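Local coordinates for protein hydrolase, haloacid dehalogenase-like family (Chlorobaculum tepidum, PDB 2HCF) that binds magnesium and is probably a hydrolase of the haloacid dehalogenase-like family, its specific substrate not being established, at residues 31-36 with 69-74. Numbering follows the deposited sequence.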
# COMPACT_ATOMS: atom_id res chain seq x y z
N ILE A 31 -14.43 -18.13 3.68
CA ILE A 31 -15.16 -19.37 4.02
C ILE A 31 -16.36 -19.03 4.90
O ILE A 31 -17.47 -19.53 4.70
CB ILE A 31 -14.25 -20.38 4.75
CG1 ILE A 31 -13.23 -20.98 3.77
CG2 ILE A 31 -15.10 -21.51 5.37
CD1 ILE A 31 -12.05 -21.70 4.45
N GLU A 32 -16.14 -18.15 5.88
CA GLU A 32 -17.19 -17.74 6.78
C GLU A 32 -18.37 -17.05 6.09
O GLU A 32 -19.51 -17.27 6.46
CB GLU A 32 -16.65 -16.83 7.87
CG GLU A 32 -17.72 -16.46 8.87
CD GLU A 32 -17.19 -15.75 10.12
OE1 GLU A 32 -15.97 -15.87 10.42
OE2 GLU A 32 -18.03 -15.08 10.79
N VAL A 33 -18.09 -16.25 5.07
CA VAL A 33 -19.12 -15.43 4.44
C VAL A 33 -19.71 -16.11 3.21
O VAL A 33 -20.93 -16.16 3.06
CB VAL A 33 -18.54 -14.05 4.08
CG1 VAL A 33 -19.48 -13.25 3.20
CG2 VAL A 33 -18.21 -13.27 5.38
N TYR A 34 -18.86 -16.64 2.34
CA TYR A 34 -19.32 -17.27 1.10
C TYR A 34 -19.35 -18.81 1.12
O TYR A 34 -19.89 -19.42 0.19
CB TYR A 34 -18.42 -16.83 -0.06
CG TYR A 34 -18.42 -15.35 -0.35
CD1 TYR A 34 -19.40 -14.78 -1.16
CD2 TYR A 34 -17.41 -14.53 0.15
CE1 TYR A 34 -19.37 -13.41 -1.45
CE2 TYR A 34 -17.38 -13.19 -0.13
CZ TYR A 34 -18.35 -12.63 -0.93
OH TYR A 34 -18.30 -11.29 -1.18
N GLY A 35 -18.73 -19.43 2.13
CA GLY A 35 -18.59 -20.88 2.17
C GLY A 35 -17.29 -21.43 1.56
O GLY A 35 -16.93 -22.57 1.80
N THR A 36 -16.59 -20.62 0.78
CA THR A 36 -15.38 -21.04 0.10
C THR A 36 -14.32 -19.95 0.22
O THR A 36 -14.66 -18.77 0.28
CB THR A 36 -15.64 -21.32 -1.38
OG1 THR A 36 -14.43 -21.76 -2.00
CG2 THR A 36 -16.19 -20.10 -2.11
N ALA A 69 -20.36 -9.27 -4.99
CA ALA A 69 -20.74 -7.92 -4.55
C ALA A 69 -21.77 -7.91 -3.44
O ALA A 69 -21.69 -7.10 -2.50
CB ALA A 69 -21.27 -7.12 -5.73
N ASP A 70 -22.74 -8.82 -3.52
CA ASP A 70 -23.80 -8.90 -2.54
C ASP A 70 -23.33 -9.06 -1.10
O ASP A 70 -23.99 -8.58 -0.18
CB ASP A 70 -24.77 -10.04 -2.86
CG ASP A 70 -26.03 -9.99 -2.02
OD1 ASP A 70 -26.73 -8.96 -2.06
OD2 ASP A 70 -26.34 -10.96 -1.32
N LYS A 71 -22.24 -9.79 -0.89
CA LYS A 71 -21.71 -10.01 0.46
C LYS A 71 -20.33 -9.41 0.66
O LYS A 71 -19.68 -9.69 1.65
CB LYS A 71 -21.65 -11.50 0.76
CG LYS A 71 -22.99 -12.24 0.71
CD LYS A 71 -22.77 -13.67 1.23
CE LYS A 71 -23.99 -14.55 1.17
NZ LYS A 71 -23.66 -16.05 1.30
N PHE A 72 -19.89 -8.57 -0.26
CA PHE A 72 -18.54 -8.01 -0.22
C PHE A 72 -18.26 -7.26 1.08
O PHE A 72 -17.26 -7.52 1.75
CB PHE A 72 -18.28 -7.09 -1.44
CG PHE A 72 -16.91 -6.50 -1.46
CD1 PHE A 72 -16.64 -5.33 -0.75
CD2 PHE A 72 -15.89 -7.10 -2.16
CE1 PHE A 72 -15.38 -4.75 -0.76
CE2 PHE A 72 -14.61 -6.53 -2.15
CZ PHE A 72 -14.38 -5.34 -1.45
N ASP A 73 -19.16 -6.35 1.47
CA ASP A 73 -18.92 -5.55 2.67
C ASP A 73 -18.80 -6.41 3.91
O ASP A 73 -17.92 -6.18 4.74
CB ASP A 73 -19.99 -4.46 2.87
CG ASP A 73 -19.94 -3.38 1.79
OD1 ASP A 73 -18.87 -3.11 1.21
OD2 ASP A 73 -21.02 -2.81 1.48
N LYS A 74 -19.65 -7.43 4.04
CA LYS A 74 -19.50 -8.37 5.15
C LYS A 74 -18.17 -9.16 5.12
O LYS A 74 -17.55 -9.37 6.15
CB LYS A 74 -20.69 -9.33 5.20
CG LYS A 74 -20.57 -10.39 6.29
CD LYS A 74 -21.85 -10.65 7.03
CE LYS A 74 -21.53 -11.32 8.40
NZ LYS A 74 -20.76 -10.42 9.35
O HOH W 1 -22.51 -18.35 -0.53
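Lys71 lies alongside Val33 and Tyr34, its side chain sliding past both in the opposite direction: its CB is 3.7 Å from Val33 CG1 and equally 3.7 Å from Tyr34 CE1. Its chain is extended beyond CG, which carries NZ back to the end of helix 21-34. There Lys71 NZ donates to Val33 O at 3.3 Å, a long bond with a C=O...N angle of 154° and the donor tilted 16° from the carbonyl plane. A water extends this link, donating to Tyr34 O and accepting a weak bond from Lys71 NZ; the ammonium thus serves two successive carbonyls of the final helical turn, one directly and one through water. The other Val33 branch, CG2, meets Lys74 CG at 3.8 Å. Tyr34 OH comes within 3.3 Å of Phe72 N, but the angle is too poor for a hydrogen bond; the hydroxyl is instead hydrogen-bonded to Ile68 O, in helix 65-86 just before the segment. Leu58, Leu63 and Ala75 also touch this tyrosine. A phenylalanine in place of Tyr34 would probably leave Ile68 O without this hydroxyl partner and release one tie between the helices. The contact is surface helix-helix packing between 21-34 and 65-86, within the helical cap inserted after the first core strand, as in many haloacid dehalogenase-like enzymes.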